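Local coordinates for nucleoporin 53 (Pichia guilliermondii, PDB 3P3D), which probably serves as a structural component of the nuclear pore complex, represented here by its RNA-recognition-motif (RRM) domain, at residues A[27-35]-A[67-78]. Residues are numbered along the deposited sequence; the frame is centred on the assembly and turned at random.
Sequences FQEFGTILE and ITYDNPASAVDA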
loop_
_atom_site.group_PDB
_atom_site.type_symbol
_atom_site.label_atom_id
_atom_site.label_comp_id
_atom_site.label_asym_id
_atom_site.label_seq_id
_atom_site.Cartn_x
_atom_site.Cartn_y
_atom_site.Cartn_z
ATOM N N PHE A 27 1.828 -4.489 4.958
ATOM C CA PHE A 27 0.950 -4.940 3.872
ATOM C C PHE A 27 1.463 -6.149 3.067
ATOM O O PHE A 27 0.689 -6.768 2.327
ATOM C CB PHE A 27 0.533 -3.781 2.982
ATOM C CG PHE A 27 -0.610 -3.016 3.555
ATOM C CD1 PHE A 27 -0.387 -2.033 4.508
ATOM C CD2 PHE A 27 -1.904 -3.331 3.215
ATOM C CE1 PHE A 27 -1.426 -1.369 5.099
ATOM C CE2 PHE A 27 -2.952 -2.675 3.804
ATOM C CZ PHE A 27 -2.715 -1.684 4.747
ATOM N N GLN A 28 2.733 -6.515 3.249
ATOM C CA GLN A 28 3.238 -7.760 2.689
ATOM C C GLN A 28 2.579 -8.999 3.300
ATOM O O GLN A 28 2.548 -10.060 2.691
ATOM C CB GLN A 28 4.761 -7.842 2.839
ATOM C CG GLN A 28 5.365 -9.145 2.335
ATOM C CD GLN A 28 6.894 -9.101 2.313
ATOM O OE1 GLN A 28 7.534 -9.111 3.361
ATOM N NE2 GLN A 28 7.473 -9.061 1.118
ATOM N N GLU A 29 2.027 -8.858 4.487
ATOM C CA GLU A 29 1.307 -9.957 5.124
ATOM C C GLU A 29 0.100 -10.446 4.316
ATOM O O GLU A 29 -0.401 -11.532 4.575
ATOM C CB GLU A 29 0.832 -9.528 6.519
ATOM C CG GLU A 29 1.984 -9.319 7.523
ATOM C CD GLU A 29 1.507 -8.925 8.922
ATOM O OE1 GLU A 29 0.328 -9.207 9.284
ATOM O OE2 GLU A 29 2.332 -8.321 9.650
ATOM N N PHE A 30 -0.378 -9.641 3.362
ATOM C CA PHE A 30 -1.548 -10.008 2.565
ATOM C C PHE A 30 -1.203 -10.711 1.257
ATOM O O PHE A 30 -2.058 -11.362 0.632
ATOM C CB PHE A 30 -2.414 -8.763 2.339
ATOM C CG PHE A 30 -2.781 -8.102 3.620
ATOM C CD1 PHE A 30 -3.486 -8.816 4.577
ATOM C CD2 PHE A 30 -2.350 -6.821 3.915
ATOM C CE1 PHE A 30 -3.792 -8.258 5.798
ATOM C CE2 PHE A 30 -2.641 -6.254 5.133
ATOM C CZ PHE A 30 -3.356 -6.982 6.087
ATOM N N GLY A 31 0.053 -10.599 0.859
ATOM C CA GLY A 31 0.488 -11.192 -0.402
ATOM C C GLY A 31 1.845 -10.658 -0.792
ATOM O O GLY A 31 2.332 -9.692 -0.216
ATOM N N THR A 32 2.448 -11.316 -1.768
ATOM C CA THR A 32 3.671 -10.840 -2.378
ATOM C C THR A 32 3.431 -9.504 -3.039
ATOM O O THR A 32 2.474 -9.350 -3.780
ATOM C CB THR A 32 4.149 -11.846 -3.426
ATOM O OG1 THR A 32 4.571 -13.027 -2.734
ATOM C CG2 THR A 32 5.348 -11.267 -4.277
ATOM N N ILE A 33 4.295 -8.532 -2.763
ATOM C CA ILE A 33 4.153 -7.218 -3.365
ATOM C C ILE A 33 5.052 -7.093 -4.617
ATOM O O ILE A 33 6.197 -7.545 -4.611
ATOM C CB ILE A 33 4.427 -6.114 -2.311
ATOM C CG1 ILE A 33 3.303 -6.142 -1.251
ATOM C CG2 ILE A 33 4.511 -4.740 -2.984
ATOM C CD1 ILE A 33 3.517 -5.234 -0.065
ATOM N N LEU A 34 4.528 -6.495 -5.682
ATOM C CA LEU A 34 5.251 -6.448 -6.983
ATOM C C LEU A 34 6.214 -5.272 -7.087
ATOM O O LEU A 34 7.299 -5.413 -7.635
ATOM C CB LEU A 34 4.297 -6.387 -8.179
ATOM C CG LEU A 34 3.495 -7.637 -8.540
ATOM C CD1 LEU A 34 2.931 -7.420 -9.929
ATOM C CD2 LEU A 34 4.314 -8.924 -8.506
ATOM N N GLU A 35 5.818 -4.115 -6.569
ATOM C CA GLU A 35 6.733 -3.007 -6.458
ATOM C C GLU A 35 8.010 -3.477 -5.763
ATOM O O GLU A 35 7.958 -4.357 -4.887
ATOM C CB GLU A 35 6.103 -1.859 -5.665
ATOM C CG GLU A 35 5.043 -1.059 -6.396
ATOM C CD GLU A 35 3.651 -1.689 -6.387
ATOM O OE1 GLU A 35 3.460 -2.745 -5.735
ATOM O OE2 GLU A 35 2.744 -1.135 -7.056
ATOM N N ILE A 67 0.156 -0.101 -3.859
ATOM C CA ILE A 67 0.760 -1.418 -3.624
ATOM C C ILE A 67 0.068 -2.389 -4.559
ATOM O O ILE A 67 -1.135 -2.387 -4.647
ATOM C CB ILE A 67 0.506 -1.907 -2.176
ATOM C CG1 ILE A 67 1.076 -0.930 -1.145
ATOM C CG2 ILE A 67 1.039 -3.300 -1.977
ATOM C CD1 ILE A 67 0.884 -1.438 0.291
ATOM N N THR A 68 0.822 -3.239 -5.228
ATOM C CA THR A 68 0.259 -4.120 -6.218
ATOM C C THR A 68 0.644 -5.534 -5.843
ATOM O O THR A 68 1.829 -5.827 -5.657
ATOM C CB THR A 68 0.780 -3.742 -7.632
ATOM O OG1 THR A 68 0.637 -2.327 -7.801
ATOM C CG2 THR A 68 -0.009 -4.465 -8.767
ATOM N N TYR A 69 -0.368 -6.400 -5.736
ATOM C CA TYR A 69 -0.194 -7.814 -5.451
ATOM C C TYR A 69 -0.223 -8.710 -6.738
ATOM O O TYR A 69 -0.445 -8.195 -7.813
ATOM C CB TYR A 69 -1.313 -8.239 -4.490
ATOM C CG TYR A 69 -1.256 -7.554 -3.145
ATOM C CD1 TYR A 69 -0.356 -7.974 -2.164
ATOM C CD2 TYR A 69 -2.105 -6.485 -2.844
ATOM C CE1 TYR A 69 -0.309 -7.350 -0.919
ATOM C CE2 TYR A 69 -2.071 -5.875 -1.600
ATOM C CZ TYR A 69 -1.165 -6.310 -0.648
ATOM O OH TYR A 69 -1.102 -5.662 0.564
ATOM N N ASP A 70 0.014 -10.029 -6.597
ATOM C CA ASP A 70 -0.050 -11.047 -7.700
ATOM C C ASP A 70 -1.451 -11.517 -8.055
ATOM O O ASP A 70 -1.615 -12.238 -9.071
ATOM C CB ASP A 70 0.563 -12.396 -7.291
ATOM C CG ASP A 70 1.984 -12.314 -6.914
ATOM O OD1 ASP A 70 2.515 -13.346 -6.402
ATOM O OD2 ASP A 70 2.566 -11.226 -7.134
ATOM N N ASN A 71 -2.428 -11.265 -7.179
ATOM C CA ASN A 71 -3.699 -11.989 -7.273
ATOM C C ASN A 71 -4.854 -11.220 -6.671
ATOM O O ASN A 71 -4.631 -10.329 -5.878
ATOM C CB ASN A 71 -3.558 -13.371 -6.627
ATOM C CG ASN A 71 -3.496 -13.313 -5.124
ATOM O OD1 ASN A 71 -4.496 -13.517 -4.443
ATOM N ND2 ASN A 71 -2.330 -13.036 -4.599
ATOM N N PRO A 72 -6.090 -11.526 -7.077
ATOM C CA PRO A 72 -7.226 -10.772 -6.537
ATOM C C PRO A 72 -7.444 -10.957 -5.051
ATOM O O PRO A 72 -7.827 -10.007 -4.369
ATOM C CB PRO A 72 -8.437 -11.318 -7.313
ATOM C CG PRO A 72 -7.888 -11.849 -8.552
ATOM C CD PRO A 72 -6.466 -12.296 -8.271
ATOM N N ALA A 73 -7.206 -12.170 -4.561
ATOM C CA ALA A 73 -7.418 -12.505 -3.141
ATOM C C ALA A 73 -6.640 -11.583 -2.206
ATOM O O ALA A 73 -7.192 -11.089 -1.219
ATOM C CB ALA A 73 -7.048 -13.955 -2.876
ATOM N N SER A 74 -5.369 -11.355 -2.520
ATOM C CA SER A 74 -4.514 -10.512 -1.699
ATOM C C SER A 74 -5.028 -9.084 -1.610
ATOM O O SER A 74 -5.028 -8.507 -0.528
ATOM C CB SER A 74 -3.050 -10.538 -2.182
ATOM O OG SER A 74 -2.440 -11.782 -1.898
ATOM N N ALA A 75 -5.502 -8.539 -2.728
ATOM C CA ALA A 75 -6.039 -7.176 -2.766
ATOM C C ALA A 75 -7.318 -7.090 -1.936
ATOM O O ALA A 75 -7.501 -6.167 -1.133
ATOM C CB ALA A 75 -6.310 -6.724 -4.229
ATOM N N VAL A 76 -8.188 -8.066 -2.122
ATOM C CA VAL A 76 -9.445 -8.153 -1.370
ATOM C C VAL A 76 -9.142 -8.173 0.133
ATOM O O VAL A 76 -9.738 -7.432 0.889
ATOM C CB VAL A 76 -10.239 -9.426 -1.797
ATOM C CG1 VAL A 76 -11.351 -9.725 -0.848
ATOM C CG2 VAL A 76 -10.783 -9.261 -3.189
ATOM N N ASP A 77 -8.164 -8.986 0.538
ATOM C CA ASP A 77 -7.785 -9.128 1.941
ATOM C C ASP A 77 -7.147 -7.852 2.534
ATOM O O ASP A 77 -7.421 -7.478 3.677
ATOM C CB ASP A 77 -6.801 -10.286 2.095
ATOM C CG ASP A 77 -7.425 -11.643 1.805
ATOM O OD1 ASP A 77 -8.671 -11.729 1.656
ATOM O OD2 ASP A 77 -6.650 -12.627 1.732
ATOM N N ALA A 78 -6.268 -7.219 1.768
ATOM C CA ALA A 78 -5.658 -5.961 2.187
ATOM C C ALA A 78 -6.712 -4.904 2.444
ATOM O O ALA A 78 -6.643 -4.175 3.389
ATOM C CB ALA A 78 -4.685 -5.485 1.138
HETATM O O HOH W 1 -3.794 -13.288 0.761
#
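With CG anti to the carbonyl carbon (chi1 -64°), Tyr69 swings its ring back so that the hydroxyl end reaches 27-35, and a bend at chi2 (82°) turns the Glu35 carboxylate back onto Thr68. Tyr69 OH donates to Phe27 O at 2.7 Å, from above the carbonyl plane; Phe30 N reaches the same oxygen from the opposite face. Ile67 CG2 lies over one face of the tyrosine ring and Ser74 O over the other, while Ile33 CG1 packs 3.8 Å from Tyr69 CE1. Ala78 CA sits over the Phe30 ring, 4.0 Å from its centroid, a CH-pi contact. Ser74 OG donates to Phe30 O (2.6 Å), and a water bridges that carbonyl to Asp77 OD2. Ser74 OG also accepts from Asn71 ND2, and Asn71 OD1 N-caps helix 72-79 through Ser74 N. Gly31 CA lies 3.3 Å from Ser74 OG, and a CB on Gly31 would probably run into that hydroxyl. Further along 27-35, Leu34 N donates to Thr68 O at 2.8 Å. Both Glu35 oxygens are used on their syn sides: OE1 takes Thr68 N (2.7 Å), OE2 takes Thr68 OG1 (2.5 Å). Shortening Glu35 to an alanine removes both oxygens and is likely to leave the amide and hydroxyl of Thr68 without their mate across the contact. The Tyr69 and Ser74 hydroxyls thus serve carbonyls of 27-30, and the Glu35 carboxylate the Thr68 amide, tying the chain after helix 20-27 to strand 64-68 and helix 72-79 of the RRM fold.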